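Local coordinates for protein endo-1,4-beta-mannanase (Eisenia fetida, PDB 5Y6T) that probably hydrolyses internal beta-1,4-mannosidic bonds within the backbone of mannan polysaccharides, at residues A[36-41]-A[68-73]; A[296-301]-A[306-311]. All coordinates share one frame; numbering follows the deposited sequence. Where two conformers were deposited one is given.

Contact 1: A[36-41]-A[68-73]; sequences RDFGNG and IWVHCD
Ile68 meets Phe38 at the rim of its ring: CD1 lies near the ring plane, 3.6 Å from Phe38 CE2 and equally close to CZ, while CG1 follows in the same plane. The two side chains reach toward one another, and Ile68 gets to the ring because CG1 stands anti to its backbone N (chi1 -170°). Leu51 of helix 42-60 touches both residues.

At Trp69 the contact turns polar. Its indole swings off from the loop, but its carbonyl O receives a hydrogen bond of 2.7 Å from water 1, which donates a second one to Asp37 OD2 at 2.8 Å. That carboxylate also accepts the backbone N-H groups of Gln32 and Asn33, so the loop itself holds it in place.

Val70 adds a looser apolar touch, CG2 lying 4.3 Å from Phe38 CD2, obliquely to the ring. Its carbonyl O accepts a hydrogen bond of 3.0 Å from water 2, and the same water accepts from Asp37 N at 2.9 Å. With no direct hydrogen bond between the segments, two waters and one buried ring join them. Such packing of the loop between barrel strand 20-28 and helix 42-60 against the end of the neighbouring parallel strand 65-72 is typical of a (beta/alpha)8 barrel.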
ATOM      1  N   ARG A  36     -12.185  -8.619   7.217  1.00 21.47           N
ATOM      2  CA  ARG A  36     -12.818  -9.932   7.247  0.50 21.58           C
ATOM      3  C   ARG A  36     -13.085 -10.436   5.840  1.00 23.17           C
ATOM      4  O   ARG A  36     -14.042 -11.173   5.571  1.00 23.44           O
ATOM      5  CB  ARG A  36     -14.105  -9.849   8.085  0.50 24.14           C
ATOM      6  CG  ARG A  36     -13.820  -9.435   9.505  0.50 26.93           C
ATOM      7  CD  ARG A  36     -15.064  -9.445  10.376  0.50 31.09           C
ATOM      8  NE  ARG A  36     -14.771  -9.269  11.799  0.50 33.90           N
ATOM      9  CZ  ARG A  36     -15.387  -9.941  12.781  0.50 35.97           C
ATOM     10  NH1 ARG A  36     -16.331 -10.849  12.510  0.50 35.11           N
ATOM     11  NH2 ARG A  36     -15.068  -9.702  14.041  0.50 39.36           N
ATOM     12  N   ASP A  37     -12.218 -10.053   4.905  1.00 21.58           N
ATOM     13  CA  ASP A  37     -12.380 -10.485   3.523  1.00 21.24           C
ATOM     14  C   ASP A  37     -11.701 -11.811   3.206  1.00 22.20           C
ATOM     15  O   ASP A  37     -12.136 -12.567   2.336  1.00 21.93           O
ATOM     16  CB  ASP A  37     -11.829  -9.398   2.602  1.00 22.05           C
ATOM     17  CG  ASP A  37     -12.782  -8.226   2.482  1.00 25.97           C
ATOM     18  OD1 ASP A  37     -13.994  -8.494   2.323  1.00 24.08           O
ATOM     19  OD2 ASP A  37     -12.354  -7.083   2.470  1.00 24.70           O
ATOM     20  N   PHE A  38     -10.556 -12.013   3.822  1.00 20.18           N
ATOM     21  CA  PHE A  38      -9.724 -13.199   3.628  1.00 19.22           C
ATOM     22  C   PHE A  38      -9.500 -13.928   4.935  1.00 20.04           C
ATOM     23  O   PHE A  38      -9.296 -13.314   5.968  1.00 22.69           O
ATOM     24  CB  PHE A  38      -8.387 -12.761   2.992  1.00 19.87           C
ATOM     25  CG  PHE A  38      -8.570 -12.007   1.702  1.00 20.05           C
ATOM     26  CD1 PHE A  38      -8.732 -12.630   0.500  1.00 20.23           C
ATOM     27  CD2 PHE A  38      -8.541 -10.609   1.705  1.00 21.29           C
ATOM     28  CE1 PHE A  38      -8.909 -11.931  -0.670  1.00 21.12           C
ATOM     29  CE2 PHE A  38      -8.677  -9.898   0.542  1.00 21.93           C
ATOM     30  CZ  PHE A  38      -8.864 -10.522  -0.654  1.00 20.58           C
ATOM     31  N   GLY A  39      -9.455 -15.248   4.890  1.00 21.30           N
ATOM     32  CA  GLY A  39      -9.286 -15.980   6.123  1.00 21.16           C
ATOM     33  C   GLY A  39     -10.651 -16.366   6.742  1.00 21.07           C
ATOM     34  O   GLY A  39     -11.721 -15.799   6.402  1.00 20.76           O
ATOM     35  N   ASN A  40     -10.583 -17.357   7.608  1.00 20.68           N
ATOM     36  CA  ASN A  40     -11.769 -17.851   8.381  1.00 21.74           C
ATOM     37  C   ASN A  40     -12.952 -18.201   7.486  1.00 23.18           C
ATOM     38  O   ASN A  40     -14.110 -18.046   7.872  1.00 25.64           O
ATOM     39  CB  ASN A  40     -12.092 -16.902   9.511  1.00 22.14           C
ATOM     40  CG  ASN A  40     -10.962 -16.830  10.530  1.00 22.40           C
ATOM     41  OD1 ASN A  40     -10.294 -17.844  10.796  1.00 22.26           O
ATOM     42  ND2 ASN A  40     -10.772 -15.661  11.139  1.00 23.79           N
ATOM     43  N   GLY A  41     -12.625 -18.719   6.300  1.00 21.96           N
ATOM     44  CA  GLY A  41     -13.633 -19.170   5.294  1.00 22.46           C
ATOM     45  C   GLY A  41     -14.561 -18.086   4.749  1.00 22.67           C
ATOM     46  O   GLY A  41     -15.578 -18.393   4.091  1.00 22.52           O
ATOM     47  N   ILE A  68      -5.686  -3.676  -1.914  1.00 19.24           N
ATOM     48  CA  ILE A  68      -6.644  -4.324  -1.031  1.00 19.98           C
ATOM     49  C   ILE A  68      -5.997  -4.639   0.318  1.00 21.62           C
ATOM     50  O   ILE A  68      -4.788  -4.967   0.431  1.00 20.86           O
ATOM     51  CB  ILE A  68      -7.193  -5.630  -1.666  1.00 21.84           C
ATOM     52  CG1 ILE A  68      -8.379  -6.149  -0.817  1.00 24.38           C
ATOM     53  CG2 ILE A  68      -6.113  -6.697  -1.897  1.00 21.90           C
ATOM     54  CD1 ILE A  68      -9.314  -7.048  -1.600  1.00 25.28           C
ATOM     55  N   TRP A  69      -6.793  -4.563   1.360  1.00 17.83           N
ATOM     56  CA  TRP A  69      -6.287  -4.668   2.731  1.00 19.60           C
ATOM     57  C   TRP A  69      -6.719  -5.970   3.366  1.00 20.74           C
ATOM     58  O   TRP A  69      -7.854  -6.437   3.125  1.00 20.54           O
ATOM     59  CB  TRP A  69      -6.810  -3.539   3.573  1.00 19.00           C
ATOM     60  CG  TRP A  69      -6.439  -2.137   3.198  1.00 20.30           C
ATOM     61  CD1 TRP A  69      -5.770  -1.703   2.078  1.00 19.53           C
ATOM     62  CD2 TRP A  69      -6.720  -0.973   3.963  1.00 19.93           C
ATOM     63  NE1 TRP A  69      -5.673  -0.308   2.091  1.00 20.84           N
ATOM     64  CE2 TRP A  69      -6.241   0.149   3.244  1.00 19.22           C
ATOM     65  CE3 TRP A  69      -7.371  -0.744   5.185  1.00 18.72           C
ATOM     66  CZ2 TRP A  69      -6.376   1.466   3.726  1.00 19.92           C
ATOM     67  CZ3 TRP A  69      -7.479   0.551   5.652  1.00 20.11           C
ATOM     68  CH2 TRP A  69      -6.994   1.637   4.929  1.00 19.78           C
ATOM     69  N   VAL A  70      -5.877  -6.480   4.255  1.00 19.92           N
ATOM     70  CA  VAL A  70      -6.127  -7.818   4.843  1.00 20.60           C
ATOM     71  C   VAL A  70      -6.309  -7.744   6.344  1.00 20.25           C
ATOM     72  O   VAL A  70      -7.472  -7.745   6.786  1.00 21.52           O
ATOM     73  CB  VAL A  70      -5.038  -8.843   4.448  1.00 20.47           C
ATOM     74  CG1 VAL A  70      -5.334 -10.233   4.993  1.00 21.58           C
ATOM     75  CG2 VAL A  70      -4.828  -8.878   2.917  1.00 23.64           C
ATOM     76  N   HIS A  71      -5.280  -7.684   7.167  1.00 18.10           N
ATOM     77  CA  HIS A  71      -5.513  -7.793   8.607  1.00 17.43           C
ATOM     78  C   HIS A  71      -6.129  -6.532   9.234  1.00 19.36           C
ATOM     79  O   HIS A  71      -6.814  -6.621  10.298  1.00 19.24           O
ATOM     80  CB  HIS A  71      -4.233  -8.070   9.391  1.00 18.62           C
ATOM     81  CG  HIS A  71      -3.464  -9.268   8.915  1.00 19.09           C
ATOM     82  ND1 HIS A  71      -4.024 -10.521   8.808  1.00 20.45           N
ATOM     83  CD2 HIS A  71      -2.148  -9.417   8.669  1.00 22.23           C
ATOM     84  CE1 HIS A  71      -3.084 -11.400   8.474  1.00 20.73           C
ATOM     85  NE2 HIS A  71      -1.932 -10.745   8.370  1.00 20.87           N
ATOM     86  N   CYS A  72      -5.789  -5.384   8.660  1.00 19.51           N
ATOM     87  CA  CYS A  72      -6.347  -4.083   9.102  1.00 20.13           C
ATOM     88  C   CYS A  72      -5.909  -3.803  10.534  1.00 20.67           C
ATOM     89  O   CYS A  72      -4.697  -3.682  10.811  1.00 20.50           O
ATOM     90  CB  CYS A  72      -7.883  -4.037   8.882  1.00 19.54           C
ATOM     91  SG  CYS A  72      -8.325  -4.127   7.125  1.00 21.37           S
ATOM     92  N   ASP A  73      -6.806  -3.822  11.493  1.00 19.63           N
ATOM     93  CA  ASP A  73      -6.438  -3.542  12.879  1.00 19.15           C
ATOM     94  C   ASP A  73      -6.168  -4.809  13.704  1.00 19.88           C
ATOM     95  O   ASP A  73      -5.961  -4.744  14.863  1.00 19.89           O
ATOM     96  CB  ASP A  73      -7.588  -2.759  13.563  1.00 19.89           C
ATOM     97  CG  ASP A  73      -8.905  -3.545  13.569  1.00 22.86           C
ATOM     98  OD1 ASP A  73      -8.972  -4.697  13.167  1.00 20.95           O
ATOM     99  OD2 ASP A  73      -9.909  -3.015  14.003  1.00 27.22           O
TER
HETATM  100  O   HOH W   1     -10.314  -6.548   4.344  1.00 22.96           O
HETATM  101  O   HOH W   2      -9.501  -9.167   5.135  1.00 23.31           O

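Contact 2: A[296-301]-A[306-311]; sequences GEFSQS and RSITDQ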
ATOM      1  N   GLY A 296      -0.899   6.673  -4.081  1.00 18.23           N
ATOM      2  CA  GLY A 296      -1.593   5.421  -3.660  1.00 18.36           C
ATOM      3  C   GLY A 296      -3.017   5.609  -3.156  1.00 17.96           C
ATOM      4  O   GLY A 296      -3.751   4.649  -2.965  1.00 18.01           O
ATOM      5  N   GLU A 297      -3.379   6.860  -2.808  1.00 18.65           N
ATOM      6  CA  GLU A 297      -4.750   7.238  -2.502  1.00 17.58           C
ATOM      7  C   GLU A 297      -4.949   8.735  -2.819  1.00 19.37           C
ATOM      8  O   GLU A 297      -4.080   9.559  -2.561  1.00 19.02           O
ATOM      9  CB  GLU A 297      -5.067   7.109  -1.033  1.00 17.58           C
ATOM     10  CG  GLU A 297      -5.024   5.719  -0.396  1.00 17.19           C
ATOM     11  CD  GLU A 297      -5.448   5.675   1.071  1.00 20.92           C
ATOM     12  OE1 GLU A 297      -6.097   6.700   1.544  1.00 20.77           O
ATOM     13  OE2 GLU A 297      -5.152   4.637   1.765  1.00 20.43           O
ATOM     14  N   PHE A 298      -6.142   9.035  -3.300  1.00 20.57           N
ATOM     15  CA  PHE A 298      -6.670  10.399  -3.487  1.00 20.02           C
ATOM     16  C   PHE A 298      -8.108  10.227  -3.890  1.00 20.57           C
ATOM     17  O   PHE A 298      -8.546   9.143  -4.240  1.00 19.13           O
ATOM     18  CB  PHE A 298      -5.938  11.154  -4.603  1.00 18.74           C
ATOM     19  CG  PHE A 298      -5.958  10.463  -5.922  1.00 18.89           C
ATOM     20  CD1 PHE A 298      -5.082   9.414  -6.246  1.00 19.16           C
ATOM     21  CD2 PHE A 298      -6.951  10.727  -6.830  1.00 20.72           C
ATOM     22  CE1 PHE A 298      -5.145   8.777  -7.477  1.00 21.77           C
ATOM     23  CE2 PHE A 298      -7.046  10.051  -8.021  1.00 19.64           C
ATOM     24  CZ  PHE A 298      -6.185   9.057  -8.347  1.00 21.24           C
ATOM     25  N   SER A 299      -8.870  11.329  -3.913  1.00 18.02           N
ATOM     26  CA  SER A 299     -10.236  11.197  -4.402  1.00 20.67           C
ATOM     27  C   SER A 299     -10.692  12.598  -4.809  1.00 21.59           C
ATOM     28  O   SER A 299     -10.084  13.608  -4.411  1.00 21.61           O
ATOM     29  CB  SER A 299     -11.143  10.631  -3.339  1.00 22.86           C
ATOM     30  OG  SER A 299     -11.323  11.514  -2.263  1.00 21.90           O
ATOM     31  N   GLN A 300     -11.714  12.634  -5.659  1.00 24.82           N
ATOM     32  CA  GLN A 300     -12.297  13.871  -6.067  1.00 24.77           C
ATOM     33  C   GLN A 300     -12.991  14.532  -4.850  1.00 22.91           C
ATOM     34  O   GLN A 300     -12.851  15.751  -4.570  1.00 24.82           O
ATOM     35  CB  GLN A 300     -13.257  13.615  -7.245  1.00 27.07           C
ATOM     36  CG  GLN A 300     -13.867  14.925  -7.810  1.00 27.66           C
ATOM     37  CD  GLN A 300     -14.786  14.576  -8.944  1.00 26.64           C
ATOM     38  OE1 GLN A 300     -14.322  14.257 -10.035  1.00 24.78           O
ATOM     39  NE2 GLN A 300     -16.072  14.597  -8.705  1.00 31.16           N
ATOM     40  N   SER A 301     -13.766  13.725  -4.151  1.00 25.18           N
ATOM     41  CA  SER A 301     -14.470  14.198  -2.944  1.00 25.88           C
ATOM     42  C   SER A 301     -13.507  14.677  -1.877  1.00 27.01           C
ATOM     43  O   SER A 301     -13.829  15.577  -1.088  1.00 24.65           O
ATOM     44  CB  SER A 301     -15.423  13.170  -2.336  1.00 27.20           C
ATOM     45  OG  SER A 301     -14.816  11.925  -2.087  1.00 30.60           O
ATOM     46  N   ARG A 306     -10.761  19.894  -8.034  1.00 25.06           N
ATOM     47  CA  ARG A 306     -10.291  19.406  -9.276  1.00 25.22           C
ATOM     48  C   ARG A 306     -10.994  18.055  -9.537  1.00 24.84           C
ATOM     49  O   ARG A 306     -11.450  17.390  -8.641  1.00 24.92           O
ATOM     50  CB  ARG A 306      -8.775  19.230  -9.309  1.00 26.32           C
ATOM     51  CG  ARG A 306      -8.229  18.228  -8.313  1.00 26.06           C
ATOM     52  CD  ARG A 306      -6.703  18.330  -8.197  1.00 24.90           C
ATOM     53  NE  ARG A 306      -6.342  19.642  -7.672  1.00 27.61           N
ATOM     54  CZ  ARG A 306      -5.287  20.360  -8.017  1.00 24.02           C
ATOM     55  NH1 ARG A 306      -4.371  19.888  -8.840  1.00 25.35           N
ATOM     56  NH2 ARG A 306      -5.115  21.548  -7.458  1.00 26.96           N
ATOM     57  N   SER A 307     -11.081  17.661 -10.798  1.00 25.18           N
ATOM     58  CA  SER A 307     -11.842  16.485 -11.137  1.00 24.10           C
ATOM     59  C   SER A 307     -10.962  15.246 -10.979  1.00 22.90           C
ATOM     60  O   SER A 307      -9.713  15.340 -11.039  1.00 24.24           O
ATOM     61  CB  SER A 307     -12.324  16.505 -12.559  1.00 25.26           C
ATOM     62  OG  SER A 307     -11.247  16.381 -13.421  1.00 25.54           O
ATOM     63  N   ILE A 308     -11.638  14.109 -10.856  1.00 22.94           N
ATOM     64  CA  ILE A 308     -10.958  12.803 -10.848  1.00 22.23           C
ATOM     65  C   ILE A 308     -10.049  12.627 -12.082  1.00 24.62           C
ATOM     66  O   ILE A 308      -8.938  12.060 -12.017  1.00 23.22           O
ATOM     67  CB  ILE A 308     -11.978  11.646 -10.771  1.00 23.03           C
ATOM     68  CG1 ILE A 308     -11.234  10.335 -10.401  1.00 22.23           C
ATOM     69  CG2 ILE A 308     -12.814  11.493 -12.071  1.00 25.00           C
ATOM     70  CD1 ILE A 308     -10.920  10.237  -8.932  1.00 21.74           C
ATOM     71  N   THR A 309     -10.485  13.109 -13.245  1.00 22.70           N
ATOM     72  CA  THR A 309      -9.671  12.982 -14.452  0.70 25.44           C
ATOM     73  C   THR A 309      -8.414  13.831 -14.343  1.00 22.49           C
ATOM     74  O   THR A 309      -7.353  13.432 -14.812  1.00 24.40           O
ATOM     75  CB  THR A 309     -10.548  13.335 -15.676  0.70 28.15           C
ATOM     76  OG1 THR A 309     -11.546  12.297 -15.815  0.70 30.20           O
ATOM     77  CG2 THR A 309      -9.741  13.437 -16.913  0.70 31.35           C
ATOM     78  N   ASP A 310      -8.556  15.053 -13.803  1.00 22.81           N
ATOM     79  CA  ASP A 310      -7.400  15.906 -13.560  1.00 23.66           C
ATOM     80  C   ASP A 310      -6.333  15.189 -12.682  1.00 23.40           C
ATOM     81  O   ASP A 310      -5.122  15.334 -12.928  1.00 23.38           O
ATOM     82  CB  ASP A 310      -7.788  17.185 -12.818  1.00 26.40           C
ATOM     83  CG  ASP A 310      -8.559  18.184 -13.669  1.00 31.76           C
ATOM     84  OD1 ASP A 310      -8.475  18.153 -14.940  1.00 30.94           O
ATOM     85  OD2 ASP A 310      -9.305  18.940 -12.992  1.00 35.93           O
ATOM     86  N   GLN A 311      -6.799  14.454 -11.688  1.00 18.89           N
ATOM     87  CA  GLN A 311      -5.921  13.830 -10.755  1.00 22.52           C
ATOM     88  C   GLN A 311      -5.185  12.662 -11.413  1.00 20.55           C
ATOM     89  O   GLN A 311      -3.953  12.583 -11.348  1.00 20.72           O
ATOM     90  CB  GLN A 311      -6.731  13.399  -9.551  1.00 19.31           C
ATOM     91  CG  GLN A 311      -7.349  14.517  -8.729  1.00 22.13           C
ATOM     92  CD  GLN A 311      -8.332  14.071  -7.691  1.00 21.82           C
ATOM     93  OE1 GLN A 311      -9.164  13.171  -7.933  1.00 22.98           O
ATOM     94  NE2 GLN A 311      -8.263  14.667  -6.489  1.00 22.89           N
TER
HETATM   95  O   HOH W   3     -11.359  17.677  -5.838  1.00 26.19           O
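A capping box starts helix 308-317, and Gln300, just beyond the end of strand 293-297, docks onto this helix start. In the box, Ser307 OG accepts from Asp310 N at 3.0 Å, and Ser307 N returns a bond of 3.1 Å to Asp310 OD2, approaching from above the carboxylate plane. Gln300 serves the next N-H of the first turn: Ile308 N donates to Gln300 OE1 over 2.8 Å, in the carbonyl plane and on a lone pair. The side chain spans this distance because CG is anti to the backbone N (chi1 -176°) and the chain stays extended beyond it, CG passing 3.6 Å from Arg306 O. With an alanine here, Ile308 N would probably lose its acceptor, leaving the Gln311 bond as the direct hydrogen bond between the two segments.

Gln311 answers from one turn further on. Its NE2 gives a nearly straight bond (172°) of 3.0 Å to Ser299 O, leaving in the plane of its own amide but arriving above the carbonyl plane of Ser299. OE1 of the same amide lies at the edge of the Phe298 ring, 3.5 Å from CD2, with ring and amide planes 77° apart. Phe298 CE2 also meets Ile308 CD1 at 4.0 Å, and Phe312 packs edge-to-face with the ring. Water 3 donates to both Gln300 O and Arg306 O, bridging the two backbones. A barrel strand that leads through a short loop into a capped helix is characteristic of the beta-alpha connections of a (beta/alpha)8 barrel.

Overall arrangement
From the N terminus, the chain runs up strand 20-28, the first of the barrel, and contact 1 then closes a loop of 26 residues, mostly helix 42-60, by bringing strand 65-72 back against 36-41. The chain continues through the intervening barrel strands to 293-297, where contact 2 closes a short loop of four residues and sets helix 308-317 on its way to strand 322-325. The loops follow in series and neither nest nor cross. Although their centres lie about 27 Å apart, both segment pairs reach the same barrel sheet, and Trp69 CZ2 packs 3.9 Å from Glu297 OE2, an oxygen that also hydrogen-bonds a bound Tris molecule.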